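Local coordinates for sugar ABC transporter substrate-binding protein, BlMnBP1 (Bifidobacterium animalis subsp. lactis ATCC 27673, PDB 6I5R) that binds mannobiose and probably delivers manno-oligosaccharides to an ABC transporter for uptake into the cell, at residues E125-L130 / P358-E364. Numbering follows the deposited sequence.
Sequences EKVIKL and PIKADDE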
ATOM      1  N   GLU A 125      10.183  18.088   0.029  1.00 16.39           N
ATOM      2  CA  GLU A 125      10.118  17.624  -1.353  1.00 22.11           C
ATOM      3  C   GLU A 125      11.449  17.801  -2.070  1.00 21.27           C
ATOM      4  O   GLU A 125      11.616  17.268  -3.170  1.00 17.57           O
ATOM      5  CB  GLU A 125       8.983  18.340  -2.094  1.00 16.39           C
ATOM      6  CG  GLU A 125       9.267  19.743  -2.525  1.00 24.05           C
ATOM      7  CD  GLU A 125       8.092  20.383  -3.266  1.00 25.79           C
ATOM      8  OE1 GLU A 125       8.288  21.470  -3.881  1.00 33.20           O
ATOM      9  OE2 GLU A 125       6.985  19.805  -3.201  1.00 29.96           O
ATOM     10  N   LYS A 126      12.385  18.548  -1.488  1.00 17.19           N
ATOM     11  CA  LYS A 126      13.724  18.649  -2.050  1.00 21.46           C
ATOM     12  C   LYS A 126      14.578  17.417  -1.758  1.00 24.09           C
ATOM     13  O   LYS A 126      15.605  17.223  -2.414  1.00 22.10           O
ATOM     14  CB  LYS A 126      14.439  19.890  -1.507  1.00 23.35           C
ATOM     15  CG  LYS A 126      13.673  21.193  -1.721  1.00 23.42           C
ATOM     16  CD  LYS A 126      14.449  22.469  -1.281  1.00 25.74           C
ATOM     17  CE  LYS A 126      13.561  23.699  -1.480  1.00 25.12           C
ATOM     18  NZ  LYS A 126      14.153  25.010  -1.133  1.00 28.99           N
ATOM     19  N   VAL A 127      14.184  16.565  -0.817  1.00 23.55           N
ATOM     20  CA  VAL A 127      15.068  15.497  -0.379  1.00 20.94           C
ATOM     21  C   VAL A 127      14.369  14.149  -0.318  1.00 19.12           C
ATOM     22  O   VAL A 127      15.025  13.107  -0.216  1.00 21.36           O
ATOM     23  CB  VAL A 127      15.689  15.847   0.990  1.00 24.87           C
ATOM     24  CG1 VAL A 127      16.574  17.068   0.837  1.00 23.87           C
ATOM     25  CG2 VAL A 127      14.620  16.086   2.020  1.00 17.41           C
ATOM     26  N   ILE A 128      13.039  14.138  -0.405  1.00 16.39           N
ATOM     27  CA  ILE A 128      12.322  12.881  -0.550  1.00 17.10           C
ATOM     28  C   ILE A 128      11.209  13.015  -1.576  1.00 19.15           C
ATOM     29  O   ILE A 128      10.681  14.103  -1.823  1.00 21.05           O
ATOM     30  CB  ILE A 128      11.719  12.375   0.780  1.00 19.97           C
ATOM     31  CG1 ILE A 128      10.653  13.340   1.274  1.00 16.39           C
ATOM     32  CG2 ILE A 128      12.805  12.178   1.847  1.00 18.37           C
ATOM     33  CD1 ILE A 128       9.960  12.831   2.542  1.00 16.39           C
ATOM     34  N   LYS A 129      10.836  11.866  -2.138  1.00 20.61           N
ATOM     35  CA  LYS A 129       9.618  11.700  -2.911  1.00 18.25           C
ATOM     36  C   LYS A 129       8.398  11.574  -1.992  1.00 16.39           C
ATOM     37  O   LYS A 129       8.497  11.188  -0.823  1.00 21.35           O
ATOM     38  CB  LYS A 129       9.721  10.453  -3.789  1.00 17.59           C
ATOM     39  CG  LYS A 129      10.914  10.466  -4.704  1.00 22.26           C
ATOM     40  CD  LYS A 129      11.071   9.180  -5.503  1.00 19.05           C
ATOM     41  CE  LYS A 129      12.484   9.107  -6.067  1.00 22.06           C
ATOM     42  NZ  LYS A 129      12.810   7.837  -6.773  1.00 26.65           N
ATOM     43  N   LEU A 130       7.242  11.932  -2.529  1.00 19.00           N
ATOM     44  CA  LEU A 130       5.968  11.729  -1.859  1.00 17.54           C
ATOM     45  C   LEU A 130       5.898  12.499  -0.545  1.00 19.86           C
ATOM     46  O   LEU A 130       5.301  12.042   0.422  1.00 16.39           O
ATOM     47  CB  LEU A 130       5.719  10.242  -1.627  1.00 17.43           C
ATOM     48  CG  LEU A 130       5.792   9.442  -2.919  1.00 16.55           C
ATOM     49  CD1 LEU A 130       5.797   7.942  -2.621  1.00 19.73           C
ATOM     50  CD2 LEU A 130       4.613   9.770  -3.835  1.00 25.86           C
ATOM     51  N   PRO A 358      13.007   3.777  -4.603  1.00 23.19           N
ATOM     52  CA  PRO A 358      13.629   4.543  -3.516  1.00 16.70           C
ATOM     53  C   PRO A 358      12.973   5.898  -3.346  1.00 16.39           C
ATOM     54  O   PRO A 358      12.457   6.500  -4.294  1.00 16.57           O
ATOM     55  CB  PRO A 358      15.094   4.701  -3.946  1.00 22.36           C
ATOM     56  CG  PRO A 358      15.274   3.970  -5.204  1.00 22.91           C
ATOM     57  CD  PRO A 358      13.933   3.506  -5.719  1.00 21.33           C
ATOM     58  N   ILE A 359      13.003   6.369  -2.103  1.00 20.39           N
ATOM     59  CA  ILE A 359      12.323   7.592  -1.716  1.00 19.71           C
ATOM     60  C   ILE A 359      13.260   8.793  -1.647  1.00 20.04           C
ATOM     61  O   ILE A 359      12.783   9.934  -1.748  1.00 21.25           O
ATOM     62  CB  ILE A 359      11.588   7.355  -0.375  1.00 21.57           C
ATOM     63  CG1 ILE A 359      10.562   6.244  -0.593  1.00 19.42           C
ATOM     64  CG2 ILE A 359      10.938   8.615   0.135  1.00 16.39           C
ATOM     65  CD1 ILE A 359       9.460   6.595  -1.501  1.00 21.14           C
ATOM     66  N   LYS A 360      14.570   8.584  -1.502  1.00 16.39           N
ATOM     67  CA  LYS A 360      15.485   9.709  -1.608  1.00 20.71           C
ATOM     68  C   LYS A 360      15.226  10.440  -2.919  1.00 20.00           C
ATOM     69  O   LYS A 360      15.136   9.820  -3.987  1.00 20.64           O
ATOM     70  CB  LYS A 360      16.939   9.243  -1.532  1.00 20.81           C
ATOM     71  CG  LYS A 360      17.903  10.416  -1.511  1.00 20.96           C
ATOM     72  CD  LYS A 360      19.364   9.979  -1.434  1.00 26.84           C
ATOM     73  CE  LYS A 360      20.206  11.180  -1.087  1.00 23.21           C
ATOM     74  NZ  LYS A 360      21.623  10.810  -0.853  1.00 30.23           N
ATOM     75  N   ALA A 361      15.075  11.762  -2.831  1.00 21.92           N
ATOM     76  CA  ALA A 361      14.541  12.533  -3.949  1.00 18.81           C
ATOM     77  C   ALA A 361      15.356  12.327  -5.213  1.00 20.38           C
ATOM     78  O   ALA A 361      14.798  12.276  -6.313  1.00 26.09           O
ATOM     79  CB  ALA A 361      14.498  14.019  -3.609  1.00 24.30           C
ATOM     80  N   ASP A 362      16.677  12.193  -5.083  1.00 26.75           N
ATOM     81  CA  ASP A 362      17.564  12.243  -6.239  1.00 24.47           C
ATOM     82  C   ASP A 362      17.929  10.880  -6.788  1.00 22.43           C
ATOM     83  O   ASP A 362      18.885  10.789  -7.556  1.00 29.88           O
ATOM     84  CB  ASP A 362      18.863  12.942  -5.866  1.00 28.83           C
ATOM     85  CG  ASP A 362      19.636  12.166  -4.820  1.00 26.81           C
ATOM     86  OD1 ASP A 362      20.043  10.986  -5.057  1.00 38.74           O
ATOM     87  OD2 ASP A 362      19.814  12.707  -3.716  1.00 42.97           O
ATOM     88  N   ASP A 363      17.247   9.825  -6.363  1.00 26.71           N
ATOM     89  CA  ASP A 363      17.504   8.460  -6.813  1.00 24.33           C
ATOM     90  C   ASP A 363      16.397   8.106  -7.793  1.00 29.24           C
ATOM     91  O   ASP A 363      15.244   7.941  -7.389  1.00 25.36           O
ATOM     92  CB  ASP A 363      17.510   7.498  -5.629  1.00 21.55           C
ATOM     93  CG  ASP A 363      18.036   6.098  -5.983  1.00 25.65           C
ATOM     94  OD1 ASP A 363      17.966   5.652  -7.155  1.00 26.34           O
ATOM     95  OD2 ASP A 363      18.499   5.419  -5.045  1.00 31.83           O
ATOM     96  N   GLU A 364      16.720   8.005  -9.075  1.00 23.22           N
ATOM     97  CA  GLU A 364      15.692   7.622 -10.027  1.00 24.90           C
ATOM     98  C   GLU A 364      15.857   6.174 -10.483  1.00 26.75           C
ATOM     99  O   GLU A 364      15.371   5.808 -11.547  1.00 26.99           O
ATOM    100  CB  GLU A 364      15.673   8.584 -11.214  1.00 26.62           C
ATOM    101  CG  GLU A 364      15.646  10.102 -10.817  1.00 28.05           C
ATOM    102  CD  GLU A 364      14.303  10.645 -10.282  1.00 22.72           C
ATOM    103  OE1 GLU A 364      13.217  10.061 -10.514  1.00 39.45           O
ATOM    104  OE2 GLU A 364      14.329  11.718  -9.627  1.00 42.74           O
TER
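K129 lies lengthwise along 358-364 and ends between two backbone carbonyls. Its chain is extended beyond CG, with chi1 at -56° placing CG beside the backbone N. CD and CE pass close to the carbonyl of P358, and K129 NZ hydrogen-bonds to P358 O at 2.8 Å, tilted 29° from the carbonyl plane. K129 NZ also bonds to D363 O, almost in line with that C=O; the modelled separation is unusually short and its exact value doubtful. The lysine thus links D363, at the end of a type I turn, to P358, two residues before the turn begins at K360.

The backbones meet in a single beta bridge between I128 and K360. K129 N donates to I359 O at 2.8 Å. A361 N donates to V127 O at 2.9 Å. A361 CB rests against the V127-I128 peptide, 3.3 Å from V127 C.

I359 CG2 faces I128 CB at 3.9 Å. The side chains of I359 and L130 cross nearly at right angles, touching through their CD1 methyls. Both isoleucines also pack on I143 of strand 139-155. The contact thus joins the loops after helices 121-124 and 350-353, with the I359 side chain about 13 Å from the bound mannose.

An alanine in place of K129 would probably leave the carbonyls of P358 and D363 without this shared donor. E364 OE1 is beyond salt-bridge distance, so neutral carbonyls mainly hold the ammonium group here.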